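Local atomic coordinates of tyrosine aminotransferase (Leishmania infantum, PDB entry 4IX8), a protein that probably catalyses pyridoxal-phosphate-dependent transfer of the amino group of L-tyrosine to 2-oxoglutarate. Residues W122-R131 with F262-T270. Numbering follows the deposited sequence.
Sequences WRRFCQTKSR and FTSVADFDT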
ATOM      1  N   TRP A 122      16.899  -2.544 -15.492  1.00 37.84           N
ATOM      2  CA  TRP A 122      17.045  -1.103 -15.698  1.00 37.74           C
ATOM      3  C   TRP A 122      18.358  -0.786 -16.403  1.00 37.47           C
ATOM      4  O   TRP A 122      18.519   0.300 -16.957  1.00 41.29           O
ATOM      5  CB  TRP A 122      16.967  -0.318 -14.378  1.00 33.50           C
ATOM      6  CG  TRP A 122      16.334   1.013 -14.661  1.00 36.92           C
ATOM      7  CD1 TRP A 122      16.969   2.181 -14.987  1.00 36.15           C
ATOM      8  CD2 TRP A 122      14.923   1.296 -14.724  1.00 32.80           C
ATOM      9  NE1 TRP A 122      16.041   3.174 -15.224  1.00 39.29           N
ATOM     10  CE2 TRP A 122      14.783   2.646 -15.093  1.00 33.63           C
ATOM     11  CE3 TRP A 122      13.774   0.536 -14.502  1.00 35.02           C
ATOM     12  CZ2 TRP A 122      13.546   3.246 -15.231  1.00 32.52           C
ATOM     13  CZ3 TRP A 122      12.543   1.138 -14.652  1.00 35.94           C
ATOM     14  CH2 TRP A 122      12.439   2.471 -15.009  1.00 31.52           C
ATOM     15  N   ARG A 123      19.258  -1.765 -16.440  1.00 44.28           N
ATOM     16  CA  ARG A 123      20.547  -1.608 -17.099  1.00 46.24           C
ATOM     17  C   ARG A 123      20.412  -1.371 -18.582  1.00 47.87           C
ATOM     18  O   ARG A 123      21.282  -0.759 -19.184  1.00 52.10           O
ATOM     19  CB  ARG A 123      21.418  -2.835 -16.852  1.00 54.00           C
ATOM     20  CG  ARG A 123      21.643  -3.056 -15.373  1.00 62.62           C
ATOM     21  CD  ARG A 123      23.025  -3.529 -15.045  1.00 66.26           C
ATOM     22  NE  ARG A 123      23.316  -3.434 -13.614  1.00 56.55           N
ATOM     23  CZ  ARG A 123      24.440  -3.896 -13.079  1.00 71.27           C
ATOM     24  NH1 ARG A 123      25.363  -4.491 -13.860  1.00 65.48           N
ATOM     25  NH2 ARG A 123      24.651  -3.763 -11.770  1.00 78.28           N
ATOM     26  N   ARG A 124      19.310  -1.831 -19.163  1.00 46.71           N
ATOM     27  CA  ARG A 124      19.101  -1.691 -20.595  1.00 46.34           C
ATOM     28  C   ARG A 124      18.858  -0.240 -20.968  1.00 48.47           C
ATOM     29  O   ARG A 124      18.942   0.123 -22.133  1.00 59.31           O
ATOM     30  CB  ARG A 124      17.923  -2.558 -21.042  1.00 41.13           C
ATOM     31  CG  ARG A 124      16.531  -2.024 -20.587  1.00 63.25           C
ATOM     32  CD  ARG A 124      15.401  -3.079 -20.678  1.00 58.38           C
ATOM     33  NE  ARG A 124      15.890  -4.433 -20.368  1.00 59.55           N
ATOM     34  CZ  ARG A 124      15.222  -5.565 -20.588  1.00 56.36           C
ATOM     35  NH1 ARG A 124      14.029  -5.555 -21.169  1.00 53.29           N
ATOM     36  NH2 ARG A 124      15.777  -6.722 -20.275  1.00 59.74           N
ATOM     37  N   PHE A 125      18.534   0.582 -19.983  1.00 43.29           N
ATOM     38  CA  PHE A 125      18.302   2.000 -20.212  1.00 42.18           C
ATOM     39  C   PHE A 125      19.587   2.813 -20.108  1.00 44.21           C
ATOM     40  O   PHE A 125      19.570   4.042 -20.289  1.00 45.68           O
ATOM     41  CB  PHE A 125      17.279   2.529 -19.226  1.00 37.31           C
ATOM     42  CG  PHE A 125      15.909   1.934 -19.411  1.00 44.96           C
ATOM     43  CD1 PHE A 125      15.295   1.954 -20.659  1.00 41.94           C
ATOM     44  CD2 PHE A 125      15.226   1.363 -18.334  1.00 39.76           C
ATOM     45  CE1 PHE A 125      14.025   1.400 -20.845  1.00 43.98           C
ATOM     46  CE2 PHE A 125      13.942   0.794 -18.519  1.00 40.74           C
ATOM     47  CZ  PHE A 125      13.344   0.817 -19.768  1.00 45.06           C
ATOM     48  N   CYS A 126      20.686   2.118 -19.817  1.00 48.83           N
ATOM     49  CA  CYS A 126      22.005   2.733 -19.686  1.00 47.45           C
ATOM     50  C   CYS A 126      22.896   2.316 -20.838  1.00 48.59           C
ATOM     51  O   CYS A 126      23.008   1.137 -21.149  1.00 46.89           O
ATOM     52  CB  CYS A 126      22.641   2.346 -18.355  1.00 47.01           C
ATOM     53  SG  CYS A 126      21.607   2.812 -16.936  1.00 47.11           S
ATOM     54  N   GLN A 127      23.527   3.283 -21.485  1.00 46.46           N
ATOM     55  CA  GLN A 127      24.300   2.978 -22.674  1.00 47.81           C
ATOM     56  C   GLN A 127      25.742   2.564 -22.402  1.00 56.53           C
ATOM     57  O   GLN A 127      26.456   2.245 -23.331  1.00 65.54           O
ATOM     58  CB  GLN A 127      24.320   4.187 -23.604  1.00 48.38           C
ATOM     59  CG  GLN A 127      22.965   4.617 -24.112  1.00 47.36           C
ATOM     60  CD  GLN A 127      23.067   5.816 -25.026  1.00 56.53           C
ATOM     61  OE1 GLN A 127      23.597   5.723 -26.133  1.00 62.40           O
ATOM     62  NE2 GLN A 127      22.595   6.964 -24.554  1.00 58.31           N
ATOM     63  N   THR A 128      26.158   2.489 -21.143  1.00 63.37           N
ATOM     64  CA  THR A 128      27.572   2.269 -20.826  1.00 64.59           C
ATOM     65  C   THR A 128      27.789   1.380 -19.597  1.00 61.63           C
ATOM     66  O   THR A 128      26.941   1.334 -18.695  1.00 58.41           O
ATOM     67  CB  THR A 128      28.263   3.625 -20.600  1.00 75.21           C
ATOM     68  OG1 THR A 128      28.119   4.421 -21.780  1.00 72.88           O
ATOM     69  CG2 THR A 128      29.737   3.460 -20.322  1.00 84.86           C
ATOM     70  N   LYS A 129      28.948   0.718 -19.554  1.00 57.63           N
ATOM     71  CA  LYS A 129      29.271  -0.228 -18.491  1.00 59.39           C
ATOM     72  C   LYS A 129      29.292   0.483 -17.143  1.00 52.15           C
ATOM     73  O   LYS A 129      28.833  -0.066 -16.144  1.00 59.29           O
ATOM     74  CB  LYS A 129      30.620  -0.926 -18.754  1.00 54.01           C
ATOM     75  N   SER A 130      29.847   1.687 -17.105  1.00 54.65           N
ATOM     76  CA  SER A 130      29.927   2.442 -15.857  1.00 60.77           C
ATOM     77  C   SER A 130      28.553   2.871 -15.344  1.00 54.10           C
ATOM     78  O   SER A 130      28.312   2.891 -14.139  1.00 54.12           O
ATOM     79  CB  SER A 130      30.813   3.674 -16.049  1.00 67.30           C
ATOM     80  OG  SER A 130      30.352   4.419 -17.162  1.00 74.75           O
ATOM     81  N   ARG A 131      27.683   3.275 -16.266  1.00 51.72           N
ATOM     82  CA  ARG A 131      26.307   3.647 -15.934  1.00 45.71           C
ATOM     83  C   ARG A 131      25.576   2.407 -15.493  1.00 45.85           C
ATOM     84  O   ARG A 131      24.788   2.434 -14.569  1.00 50.23           O
ATOM     85  CB  ARG A 131      25.612   4.300 -17.121  1.00 43.38           C
ATOM     86  CG  ARG A 131      26.063   5.710 -17.387  1.00 45.97           C
ATOM     87  CD  ARG A 131      25.567   6.207 -18.737  1.00 44.54           C
ATOM     88  NE  ARG A 131      26.339   7.379 -19.160  1.00 46.37           N
ATOM     89  CZ  ARG A 131      26.198   8.002 -20.331  1.00 50.34           C
ATOM     90  NH1 ARG A 131      25.334   7.559 -21.235  1.00 48.11           N
ATOM     91  NH2 ARG A 131      26.970   9.041 -20.624  1.00 49.66           N
ATOM     92  N   PHE A 262      13.742   6.883 -25.162  1.00 38.81           N
ATOM     93  CA  PHE A 262      13.505   7.215 -23.784  1.00 38.81           C
ATOM     94  C   PHE A 262      14.855   7.458 -23.138  1.00 39.30           C
ATOM     95  O   PHE A 262      15.800   6.688 -23.340  1.00 45.87           O
ATOM     96  CB  PHE A 262      12.741   6.128 -23.063  1.00 42.66           C
ATOM     97  CG  PHE A 262      12.769   6.288 -21.560  1.00 39.19           C
ATOM     98  CD1 PHE A 262      12.178   7.380 -20.959  1.00 35.68           C
ATOM     99  CD2 PHE A 262      13.347   5.323 -20.756  1.00 37.22           C
ATOM    100  CE1 PHE A 262      12.210   7.527 -19.579  1.00 41.89           C
ATOM    101  CE2 PHE A 262      13.371   5.465 -19.382  1.00 35.67           C
ATOM    102  CZ  PHE A 262      12.799   6.550 -18.792  1.00 40.53           C
ATOM    103  N   THR A 263      14.953   8.563 -22.415  1.00 39.22           N
ATOM    104  CA  THR A 263      16.171   8.908 -21.677  1.00 42.52           C
ATOM    105  C   THR A 263      15.911   8.827 -20.179  1.00 38.19           C
ATOM    106  O   THR A 263      15.283   9.720 -19.596  1.00 36.93           O
ATOM    107  CB  THR A 263      16.669  10.352 -22.020  1.00 37.49           C
ATOM    108  OG1 THR A 263      16.870  10.500 -23.437  1.00 39.38           O
ATOM    109  CG2 THR A 263      17.977  10.637 -21.344  1.00 39.26           C
ATOM    110  N   SER A 264      16.454   7.792 -19.536  1.00 42.11           N
ATOM    111  CA  SER A 264      16.326   7.630 -18.086  1.00 31.34           C
ATOM    112  C   SER A 264      17.360   8.490 -17.365  1.00 33.26           C
ATOM    113  O   SER A 264      18.445   8.697 -17.879  1.00 37.75           O
ATOM    114  CB  SER A 264      16.506   6.151 -17.704  1.00 34.41           C
ATOM    115  OG  SER A 264      16.508   5.955 -16.280  1.00 30.70           O
ATOM    116  N   VAL A 265      17.034   9.007 -16.185  1.00 34.97           N
ATOM    117  CA  VAL A 265      18.009   9.809 -15.442  1.00 32.87           C
ATOM    118  C   VAL A 265      19.175   8.929 -15.049  1.00 35.25           C
ATOM    119  O   VAL A 265      20.232   9.413 -14.637  1.00 41.37           O
ATOM    120  CB  VAL A 265      17.389  10.512 -14.189  1.00 29.22           C
ATOM    121  CG1 VAL A 265      16.323  11.477 -14.620  1.00 31.31           C
ATOM    122  CG2 VAL A 265      16.838   9.512 -13.200  1.00 27.54           C
ATOM    123  N   ALA A 266      18.995   7.624 -15.188  1.00 35.83           N
ATOM    124  CA  ALA A 266      20.070   6.665 -14.969  1.00 33.92           C
ATOM    125  C   ALA A 266      21.197   6.750 -16.004  1.00 40.27           C
ATOM    126  O   ALA A 266      22.341   6.353 -15.704  1.00 41.66           O
ATOM    127  CB  ALA A 266      19.514   5.271 -14.978  1.00 36.93           C
ATOM    128  N   ASP A 267      20.877   7.210 -17.217  1.00 33.93           N
ATOM    129  CA  ASP A 267      21.815   7.121 -18.357  1.00 42.28           C
ATOM    130  C   ASP A 267      22.752   8.313 -18.454  1.00 42.40           C
ATOM    131  O   ASP A 267      22.942   8.877 -19.529  1.00 42.78           O
ATOM    132  CB  ASP A 267      21.020   7.004 -19.666  1.00 48.69           C
ATOM    133  CG  ASP A 267      21.870   6.595 -20.842  1.00 50.38           C
ATOM    134  OD1 ASP A 267      22.890   5.914 -20.624  1.00 45.81           O
ATOM    135  OD2 ASP A 267      21.517   6.982 -21.983  1.00 54.77           O
ATOM    136  N   PHE A 268      23.381   8.662 -17.338  1.00 44.49           N
ATOM    137  CA  PHE A 268      24.250   9.831 -17.274  1.00 40.45           C
ATOM    138  C   PHE A 268      25.405   9.585 -16.354  1.00 42.44           C
ATOM    139  O   PHE A 268      25.323   8.796 -15.419  1.00 38.06           O
ATOM    140  CB  PHE A 268      23.487  11.058 -16.782  1.00 34.60           C
ATOM    141  CG  PHE A 268      22.516  11.611 -17.785  1.00 42.57           C
ATOM    142  CD1 PHE A 268      22.919  12.591 -18.693  1.00 40.10           C
ATOM    143  CD2 PHE A 268      21.204  11.155 -17.829  1.00 33.45           C
ATOM    144  CE1 PHE A 268      22.032  13.108 -19.628  1.00 40.76           C
ATOM    145  CE2 PHE A 268      20.303  11.671 -18.755  1.00 36.05           C
ATOM    146  CZ  PHE A 268      20.722  12.645 -19.663  1.00 41.05           C
ATOM    147  N   ASP A 269      26.481  10.297 -16.625  1.00 47.36           N
ATOM    148  CA  ASP A 269      27.648  10.241 -15.780  1.00 51.44           C
ATOM    149  C   ASP A 269      27.590  11.446 -14.872  1.00 43.71           C
ATOM    150  O   ASP A 269      27.940  12.549 -15.274  1.00 49.96           O
ATOM    151  CB  ASP A 269      28.912  10.233 -16.619  1.00 54.08           C
ATOM    152  CG  ASP A 269      28.913   9.111 -17.598  1.00 56.51           C
ATOM    153  OD1 ASP A 269      28.905   7.948 -17.130  1.00 64.66           O
ATOM    154  OD2 ASP A 269      28.916   9.386 -18.818  1.00 49.57           O
ATOM    155  N   THR A 270      27.086  11.230 -13.666  1.00 38.83           N
ATOM    156  CA  THR A 270      26.884  12.305 -12.719  1.00 38.05           C
ATOM    157  C   THR A 270      26.856  11.781 -11.308  1.00 39.56           C
ATOM    158  O   THR A 270      26.435  10.646 -11.081  1.00 43.91           O
ATOM    159  CB  THR A 270      25.576  13.031 -12.986  1.00 38.61           C
ATOM    160  OG1 THR A 270      25.414  14.073 -12.020  1.00 38.23           O
ATOM    161  CG2 THR A 270      24.398  12.088 -12.885  1.00 37.58           C
TER
HETATM  162  O   HOH W   1      17.589   5.666 -21.073  1.00 29.81           O
HETATM  163  O   HOH W   2      23.564   4.848 -13.740  1.00 35.81           O
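The ring of Phe125 takes the edge of Phe262 on one face and Arg124 CG on the other. The T-shaped pair of Phe125 and Phe262 has its planes at 87° and its centroids 5.4 Å apart. Phe125 in turn sets its CD2 over a face of the Trp122 indole. At the indole edge, NE1 of Trp122 gives a nearly straight in-plane hydrogen bond to Ser264 OG (3.0 Å), an oxygen also hydrogen-bonded to Glu250; Ala266 CB sits beside CD1. The Arg131 guanidinium has Asp267 O and Phe268 over one face, Thr128 OG1 over the opposite face, offset toward the rim, and the Asp269 carboxylate at its edge. There Arg131 NH2 forms a salt bridge with Asp269 OD2 at 2.7 Å. In this aminotransferase domain, the contact joins the connection into helix 129-133, and that helix's first turn, to the loop linking parallel strands 246-249 and 274-279. A type I turn, Ser264 to Asp267, carries the buried Asp267 carboxylate to Gln127. With CG anti to the backbone N (chi1 -167°), the carboxylate turns toward Gln127 and Arg131: OD1 is gripped from opposite faces by Gln127 N (2.8 Å) and, in a second salt bridge, Arg131 NH1 (3.0 Å), so Arg131 links both aspartates. Asp267 OD2 receives Gln127 NE2 through its syn lone pair at 2.8 Å and forms a salt bridge with Arg229; two arginines so close would probably stabilise the anionic carboxylate.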